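Local coordinates for penicillin-binding protein 2 (Pbp2) (Helicobacter pylori, PDB 5LP5) that probably cross-links peptidoglycan as a penicillin-binding transpeptidase of the cell-shape machinery, working in complex with MreC, at residues V312-G316 / V444-T448; E403-P409 / F437-Q443. One frame throughout, in Å; residues are numbered along the deposited sequence.

Contact 1: V312-G316 / V444-T448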
ATOM      1  N   VAL A 312      13.964  25.156 -34.278  1.00 48.25           N
ATOM      2  CA  VAL A 312      12.884  25.566 -33.341  1.00 47.70           C
ATOM      3  C   VAL A 312      13.155  26.915 -32.653  1.00 45.90           C
ATOM      4  O   VAL A 312      12.235  27.604 -32.205  1.00 42.99           O
ATOM      5  CB  VAL A 312      12.604  24.511 -32.227  1.00 45.59           C
ATOM      6  CG1 VAL A 312      12.210  23.176 -32.810  1.00 45.73           C
ATOM      7  CG2 VAL A 312      13.799  24.326 -31.320  1.00 44.99           C
ATOM      8  N   VAL A 313      14.431  27.269 -32.570  1.00 44.34           N
ATOM      9  CA  VAL A 313      14.842  28.520 -31.946  1.00 44.72           C
ATOM     10  C   VAL A 313      14.531  29.755 -32.800  1.00 47.30           C
ATOM     11  O   VAL A 313      14.576  30.888 -32.300  1.00 49.85           O
ATOM     12  CB  VAL A 313      16.352  28.513 -31.656  1.00 43.02           C
ATOM     13  CG1 VAL A 313      16.738  27.288 -30.834  1.00 42.15           C
ATOM     14  CG2 VAL A 313      17.153  28.564 -32.955  1.00 43.84           C
ATOM     15  N   LYS A 314      14.205  29.535 -34.074  1.00 46.46           N
ATOM     16  CA  LYS A 314      14.205  30.605 -35.073  1.00 47.27           C
ATOM     17  C   LYS A 314      13.303  31.780 -34.751  1.00 47.92           C
ATOM     18  O   LYS A 314      13.667  32.919 -35.040  1.00 48.39           O
ATOM     19  CB  LYS A 314      13.889  30.058 -36.463  1.00 48.60           C
ATOM     20  CG  LYS A 314      15.121  29.481 -37.130  1.00 51.19           C
ATOM     21  CD  LYS A 314      14.838  28.765 -38.441  1.00 53.17           C
ATOM     22  CE  LYS A 314      16.144  28.211 -39.001  1.00 54.95           C
ATOM     23  NZ  LYS A 314      15.968  27.480 -40.275  1.00 55.82           N
ATOM     24  N   MET A 315      12.143  31.524 -34.147  1.00 46.79           N
ATOM     25  CA  MET A 315      11.270  32.629 -33.763  1.00 48.45           C
ATOM     26  C   MET A 315      11.822  33.409 -32.545  1.00 50.60           C
ATOM     27  O   MET A 315      11.541  34.604 -32.375  1.00 55.47           O
ATOM     28  CB  MET A 315       9.794  32.185 -33.589  1.00 46.77           C
ATOM     29  CG  MET A 315       9.488  30.897 -32.812  1.00 45.20           C
ATOM     30  SD  MET A 315       9.537  29.291 -33.663  1.00 41.96           S
ATOM     31  CE  MET A 315       8.766  29.740 -35.195  1.00 44.51           C
ATOM     32  N   GLY A 316      12.630  32.746 -31.724  1.00 51.38           N
ATOM     33  CA  GLY A 316      13.367  33.436 -30.661  1.00 54.80           C
ATOM     34  C   GLY A 316      14.490  34.299 -31.211  1.00 56.66           C
ATOM     35  O   GLY A 316      14.720  35.415 -30.740  1.00 56.89           O
ATOM     36  N   VAL A 444      12.137  23.688 -24.586  1.00 34.87           N
ATOM     37  CA  VAL A 444      11.457  23.955 -25.869  1.00 34.54           C
ATOM     38  C   VAL A 444       9.955  24.153 -25.652  1.00 34.05           C
ATOM     39  O   VAL A 444       9.349  25.061 -26.231  1.00 34.43           O
ATOM     40  CB  VAL A 444      11.687  22.807 -26.864  1.00 34.78           C
ATOM     41  CG1 VAL A 444      10.928  23.047 -28.157  1.00 35.66           C
ATOM     42  CG2 VAL A 444      13.173  22.639 -27.150  1.00 35.33           C
ATOM     43  N   LEU A 445       9.373  23.300 -24.805  1.00 33.21           N
ATOM     44  CA  LEU A 445       7.957  23.358 -24.431  1.00 31.59           C
ATOM     45  C   LEU A 445       7.572  24.665 -23.747  1.00 31.85           C
ATOM     46  O   LEU A 445       6.560  25.292 -24.128  1.00 33.57           O
ATOM     47  CB  LEU A 445       7.612  22.185 -23.504  1.00 30.45           C
ATOM     48  CG  LEU A 445       6.207  22.162 -22.891  1.00 30.12           C
ATOM     49  CD1 LEU A 445       5.155  21.684 -23.874  1.00 29.97           C
ATOM     50  CD2 LEU A 445       6.194  21.288 -21.658  1.00 29.98           C
ATOM     51  N   ALA A 446       8.333  25.059 -22.721  1.00 30.08           N
ATOM     52  CA  ALA A 446       8.043  26.297 -22.009  1.00 31.04           C
ATOM     53  C   ALA A 446       8.138  27.477 -22.981  1.00 33.65           C
ATOM     54  O   ALA A 446       7.288  28.387 -22.999  1.00 37.56           O
ATOM     55  CB  ALA A 446       9.003  26.484 -20.852  1.00 30.75           C
ATOM     56  N   TYR A 447       9.192  27.434 -23.779  1.00 34.09           N
ATOM     57  CA  TYR A 447       9.454  28.414 -24.821  1.00 36.09           C
ATOM     58  C   TYR A 447       8.282  28.520 -25.788  1.00 38.51           C
ATOM     59  O   TYR A 447       7.795  29.622 -26.057  1.00 45.29           O
ATOM     60  CB  TYR A 447      10.772  28.014 -25.537  1.00 35.12           C
ATOM     61  CG  TYR A 447      11.002  28.503 -26.950  1.00 34.02           C
ATOM     62  CD1 TYR A 447      11.213  29.850 -27.229  1.00 34.60           C
ATOM     63  CD2 TYR A 447      11.072  27.595 -27.996  1.00 33.51           C
ATOM     64  CE1 TYR A 447      11.456  30.287 -28.522  1.00 35.30           C
ATOM     65  CE2 TYR A 447      11.309  28.011 -29.290  1.00 35.08           C
ATOM     66  CZ  TYR A 447      11.505  29.358 -29.557  1.00 36.04           C
ATOM     67  OH  TYR A 447      11.769  29.744 -30.858  1.00 35.11           O
ATOM     68  N   THR A 448       7.814  27.382 -26.302  1.00 38.25           N
ATOM     69  CA  THR A 448       6.661  27.370 -27.215  1.00 39.55           C
ATOM     70  C   THR A 448       5.366  27.985 -26.602  1.00 40.14           C
ATOM     71  O   THR A 448       4.607  28.660 -27.297  1.00 41.33           O
ATOM     72  CB  THR A 448       6.363  25.936 -27.685  1.00 38.13           C
ATOM     73  OG1 THR A 448       7.547  25.368 -28.248  1.00 37.10           O
ATOM     74  CG2 THR A 448       5.228  25.921 -28.699  1.00 37.66           C
TER

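Contact 2: E403-P409 / F437-Q443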
ATOM      1  N   GLU A 403      16.745  19.005 -12.643  1.00 40.84           N
ATOM      2  CA  GLU A 403      16.490  19.469 -14.008  1.00 37.81           C
ATOM      3  C   GLU A 403      17.757  20.088 -14.612  1.00 38.85           C
ATOM      4  O   GLU A 403      18.444  20.869 -13.967  1.00 38.68           O
ATOM      5  CB  GLU A 403      15.370  20.491 -14.040  1.00 35.87           C
ATOM      6  CG  GLU A 403      14.892  20.774 -15.448  1.00 34.88           C
ATOM      7  CD  GLU A 403      13.971  21.961 -15.517  1.00 34.75           C
ATOM      8  OE1 GLU A 403      13.477  22.391 -14.455  1.00 35.18           O
ATOM      9  OE2 GLU A 403      13.749  22.456 -16.639  1.00 34.45           O
ATOM     10  N   PHE A 404      18.060  19.725 -15.850  1.00 39.03           N
ATOM     11  CA  PHE A 404      19.230  20.259 -16.547  1.00 40.28           C
ATOM     12  C   PHE A 404      18.979  21.652 -17.095  1.00 42.54           C
ATOM     13  O   PHE A 404      17.953  21.901 -17.715  1.00 45.75           O
ATOM     14  CB  PHE A 404      19.607  19.349 -17.713  1.00 39.68           C
ATOM     15  CG  PHE A 404      20.376  18.127 -17.316  1.00 41.19           C
ATOM     16  CD1 PHE A 404      20.528  17.769 -15.971  1.00 40.79           C
ATOM     17  CD2 PHE A 404      20.910  17.300 -18.292  1.00 40.41           C
ATOM     18  CE1 PHE A 404      21.227  16.640 -15.617  1.00 39.15           C
ATOM     19  CE2 PHE A 404      21.598  16.161 -17.937  1.00 40.13           C
ATOM     20  CZ  PHE A 404      21.767  15.840 -16.600  1.00 40.31           C
ATOM     21  N   VAL A 405      19.924  22.554 -16.866  1.00 46.76           N
ATOM     22  CA  VAL A 405      20.001  23.803 -17.632  1.00 46.78           C
ATOM     23  C   VAL A 405      20.723  23.499 -18.910  1.00 47.22           C
ATOM     24  O   VAL A 405      21.538  22.561 -18.990  1.00 50.95           O
ATOM     25  CB  VAL A 405      20.767  24.951 -16.912  1.00 46.40           C
ATOM     26  CG1 VAL A 405      20.042  25.353 -15.630  1.00 47.95           C
ATOM     27  CG2 VAL A 405      22.231  24.594 -16.632  1.00 44.55           C
ATOM     28  N   GLY A 406      20.460  24.317 -19.907  1.00 46.53           N
ATOM     29  CA  GLY A 406      21.102  24.102 -21.182  1.00 49.43           C
ATOM     30  C   GLY A 406      22.457  24.760 -21.286  1.00 46.76           C
ATOM     31  O   GLY A 406      23.174  24.938 -20.305  1.00 42.97           O
ATOM     32  N   ILE A 407      22.790  25.082 -22.521  1.00 46.70           N
ATOM     33  CA  ILE A 407      23.883  25.948 -22.840  1.00 48.29           C
ATOM     34  C   ILE A 407      23.398  26.823 -23.965  1.00 45.40           C
ATOM     35  O   ILE A 407      23.120  26.329 -25.056  1.00 42.90           O
ATOM     36  CB  ILE A 407      25.098  25.150 -23.336  1.00 51.23           C
ATOM     37  CG1 ILE A 407      25.718  24.377 -22.177  1.00 51.92           C
ATOM     38  CG2 ILE A 407      26.131  26.084 -23.954  1.00 53.69           C
ATOM     39  CD1 ILE A 407      26.692  23.315 -22.623  1.00 53.53           C
ATOM     40  N   VAL A 408      23.268  28.109 -23.692  1.00 44.69           N
ATOM     41  CA  VAL A 408      23.108  29.095 -24.754  1.00 46.96           C
ATOM     42  C   VAL A 408      24.491  29.670 -25.041  1.00 46.24           C
ATOM     43  O   VAL A 408      24.972  30.545 -24.310  1.00 46.56           O
ATOM     44  CB  VAL A 408      22.107  30.221 -24.378  1.00 47.40           C
ATOM     45  CG1 VAL A 408      22.134  31.343 -25.416  1.00 47.98           C
ATOM     46  CG2 VAL A 408      20.701  29.655 -24.263  1.00 46.33           C
ATOM     47  N   PRO A 409      25.139  29.175 -26.099  1.00 46.23           N
ATOM     48  CA  PRO A 409      26.533  29.538 -26.279  1.00 50.67           C
ATOM     49  C   PRO A 409      26.700  31.027 -26.557  1.00 54.18           C
ATOM     50  O   PRO A 409      25.952  31.598 -27.359  1.00 50.51           O
ATOM     51  CB  PRO A 409      26.959  28.706 -27.491  1.00 49.49           C
ATOM     52  CG  PRO A 409      25.698  28.532 -28.259  1.00 47.03           C
ATOM     53  CD  PRO A 409      24.621  28.413 -27.239  1.00 44.07           C
ATOM     54  N   PHE A 437      24.980  24.703 -28.967  1.00 53.43           N
ATOM     55  CA  PHE A 437      23.648  25.015 -28.397  1.00 51.50           C
ATOM     56  C   PHE A 437      22.950  23.721 -27.983  1.00 47.26           C
ATOM     57  O   PHE A 437      22.778  22.831 -28.815  1.00 41.77           O
ATOM     58  CB  PHE A 437      22.785  25.770 -29.437  1.00 51.51           C
ATOM     59  CG  PHE A 437      21.609  26.564 -28.854  1.00 47.51           C
ATOM     60  CD1 PHE A 437      21.031  26.256 -27.628  1.00 44.77           C
ATOM     61  CD2 PHE A 437      21.070  27.628 -29.582  1.00 47.04           C
ATOM     62  CE1 PHE A 437      19.960  27.002 -27.140  1.00 45.31           C
ATOM     63  CE2 PHE A 437      20.006  28.369 -29.093  1.00 46.34           C
ATOM     64  CZ  PHE A 437      19.447  28.054 -27.871  1.00 45.77           C
ATOM     65  N   LEU A 438      22.563  23.637 -26.706  1.00 45.43           N
ATOM     66  CA  LEU A 438      21.812  22.487 -26.168  1.00 43.23           C
ATOM     67  C   LEU A 438      20.603  22.864 -25.290  1.00 41.60           C
ATOM     68  O   LEU A 438      20.662  23.770 -24.456  1.00 42.83           O
ATOM     69  CB  LEU A 438      22.739  21.590 -25.361  1.00 41.08           C
ATOM     70  CG  LEU A 438      23.886  20.960 -26.123  1.00 40.38           C
ATOM     71  CD1 LEU A 438      24.785  20.226 -25.137  1.00 39.78           C
ATOM     72  CD2 LEU A 438      23.365  20.031 -27.205  1.00 39.99           C
ATOM     73  N   ALA A 439      19.509  22.140 -25.478  1.00 40.13           N
ATOM     74  CA  ALA A 439      18.313  22.369 -24.699  1.00 39.03           C
ATOM     75  C   ALA A 439      17.667  21.056 -24.337  1.00 39.08           C
ATOM     76  O   ALA A 439      18.012  20.020 -24.897  1.00 36.99           O
ATOM     77  CB  ALA A 439      17.345  23.235 -25.472  1.00 39.56           C
ATOM     78  N   THR A 440      16.750  21.128 -23.365  1.00 40.43           N
ATOM     79  CA  THR A 440      15.912  20.002 -22.932  1.00 35.91           C
ATOM     80  C   THR A 440      14.552  20.148 -23.587  1.00 32.02           C
ATOM     81  O   THR A 440      14.112  21.260 -23.843  1.00 31.72           O
ATOM     82  CB  THR A 440      15.725  19.978 -21.389  1.00 37.42           C
ATOM     83  OG1 THR A 440      15.200  21.240 -20.911  1.00 40.28           O
ATOM     84  CG2 THR A 440      17.047  19.658 -20.671  1.00 35.08           C
ATOM     85  N   PRO A 441      13.881  19.024 -23.887  1.00 31.10           N
ATOM     86  CA  PRO A 441      12.492  19.092 -24.332  1.00 30.83           C
ATOM     87  C   PRO A 441      11.601  19.954 -23.458  1.00 30.05           C
ATOM     88  O   PRO A 441      10.697  20.595 -23.976  1.00 31.43           O
ATOM     89  CB  PRO A 441      12.048  17.639 -24.296  1.00 29.96           C
ATOM     90  CG  PRO A 441      13.281  16.890 -24.645  1.00 29.28           C
ATOM     91  CD  PRO A 441      14.420  17.663 -24.044  1.00 30.35           C
ATOM     92  N   LEU A 442      11.872  20.003 -22.157  1.00 29.56           N
ATOM     93  CA  LEU A 442      11.151  20.932 -21.283  1.00 29.26           C
ATOM     94  C   LEU A 442      11.359  22.404 -21.692  1.00 31.29           C
ATOM     95  O   LEU A 442      10.401  23.174 -21.773  1.00 32.22           O
ATOM     96  CB  LEU A 442      11.516  20.705 -19.816  1.00 27.53           C
ATOM     97  CG  LEU A 442      10.696  19.621 -19.084  1.00 26.78           C
ATOM     98  CD1 LEU A 442      11.277  19.333 -17.695  1.00 27.24           C
ATOM     99  CD2 LEU A 442       9.232  19.985 -18.924  1.00 26.28           C
ATOM    100  N   GLN A 443      12.600  22.783 -21.956  1.00 34.21           N
ATOM    101  CA  GLN A 443      12.920  24.162 -22.345  1.00 36.13           C
ATOM    102  C   GLN A 443      12.159  24.582 -23.592  1.00 35.67           C
ATOM    103  O   GLN A 443      11.574  25.686 -23.637  1.00 34.32           O
ATOM    104  CB  GLN A 443      14.443  24.346 -22.533  1.00 38.81           C
ATOM    105  CG  GLN A 443      15.172  24.475 -21.190  1.00 40.52           C
ATOM    106  CD  GLN A 443      16.681  24.520 -21.283  1.00 39.46           C
ATOM    107  OE1 GLN A 443      17.291  23.887 -22.144  1.00 36.90           O
ATOM    108  NE2 GLN A 443      17.294  25.273 -20.377  1.00 38.53           N
TER
HETATM  109  O   HOH W   1      15.386  22.151 -18.665  1.00 33.79           O

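Contact 1: V312-G316 / V444-T448
Tyr447 of helix 441-453 reaches into the start of helix 314-324 in the transpeptidase domain, where Ser311 and Lys314 fit the SxxK motif of the penicillin-binding proteins. Its phenol OH takes a place inside the backbone turn just after the presumed nucleophile. The hydroxyl donates to Val312 O at 2.6 Å, in the carbonyl plane and on a lone pair, with a C=O...O angle of 142°. It also accepts from Gly316 N at 3.2 Å, a bent bond of 137° at the hydrogen; Gly316 N has a second, weak bond to Val313 O. Val312 and Gly316 are four residues apart, the spacing of an alpha-helical bond, yet Val312 O and Gly316 N stand 5.2 Å apart; the hydroxyl bridges the two backbone groups at the beginning of this helical stretch. Tyrosine suits this place because its rigid ring carries a group that can both donate and accept across a buried interface. In Tyr447, CG lies opposite the backbone N (chi1 157°), which swings the ring off helix 441-453 and leaves both bonding partners near the ring plane at its edge. Gly316, without a side chain, lets the ring come close to the backbone. The phenol is further flanked by Val390 and the ring of Phe392. Apart from the hydroxyl, the branched Val312 and Val444 approach loosely through methyls, CG2 to CG1 at 4.5 Å, and both also pack on Trp544 of strand 542-549. Tyr447 thus bonds to the backbone beside the motif, while the Lys314 amine is paired elsewhere, with Asp368. Met315 comes obliquely to the phenol end, its chain bent at chi2 and chi3, with SD 3.6 Å from Tyr447 OH.

Contact 2: E403-P409 / F437-Q443
Phe437 lies beside Val408, both side chains pointing the same way, while Pro409 crosses it at about a right angle. The flat ring serves both neighbours: Val408 CG2 meets Phe437 CE1 at 4.0 Å, and Pro409 CD reaches Phe437 CG at 3.9 Å. A chi1 of -160° carries the Phe437 ring toward Val408 and Ile407 O, and Phe392 meets that ring edge-to-face. Ile407 and Leu438 leave from the other face of the two chains and touch lightly through their CD1 methyls, with Trp413 and Arg417 of helix 411-418 also against Ile407. Between the two faces runs a single antiparallel bridge, a hydrogen-bonded pair: Ile407 N to Leu438 O and Leu438 N to Ile407 O, each 3.2 Å and nearly straight. Gly406 CA makes a CA-H...O contact with Leu438 O; a side chain here would point at that oxygen, so glycine fits.

Further along, Thr440 and Gln443 form a capping box at the start of helix 441-453. Gln443 N donates to Thr440 OG1, and Thr440 N to Gln443 OE1 at 3.1 Å; Gln443 NE2 turns to Glu394 O. The Thr440 methyl, CG2, rests on Phe404 CB. The extended Glu403 sends its carboxylate to Thr396, Gly397 and Val398, and a water between the segments donates to Glu403 OE2 and Phe404 O. Two backbone bonds and apolar packing thus join the bridged end, whereas the other end is largely polar, its groups met by the capping box, the 396-398 loop and the water linking the segments.

Overall arrangement
Contact 1 and contact 2 lie about 11 Å apart, centre to centre, and share helix 441-453: contact 2 takes in its capped beginning and the extended chain before it, contact 1 uses the next turn. They touch directly where Val313 CG1 meets Phe437 CE2 at 3.9 Å, a packing link between the presumed SxxK turn and the chain leading into helix 441-453. Phe392 joins them a second time, since it meets the rings of both Tyr447 and Phe437. Segment 312-316 follows Ser311, the probable nucleophile, so contact 1 borders the presumed active site, whereas contact 2 connects the chain before the shared helix to the loop ahead of helix 411-418.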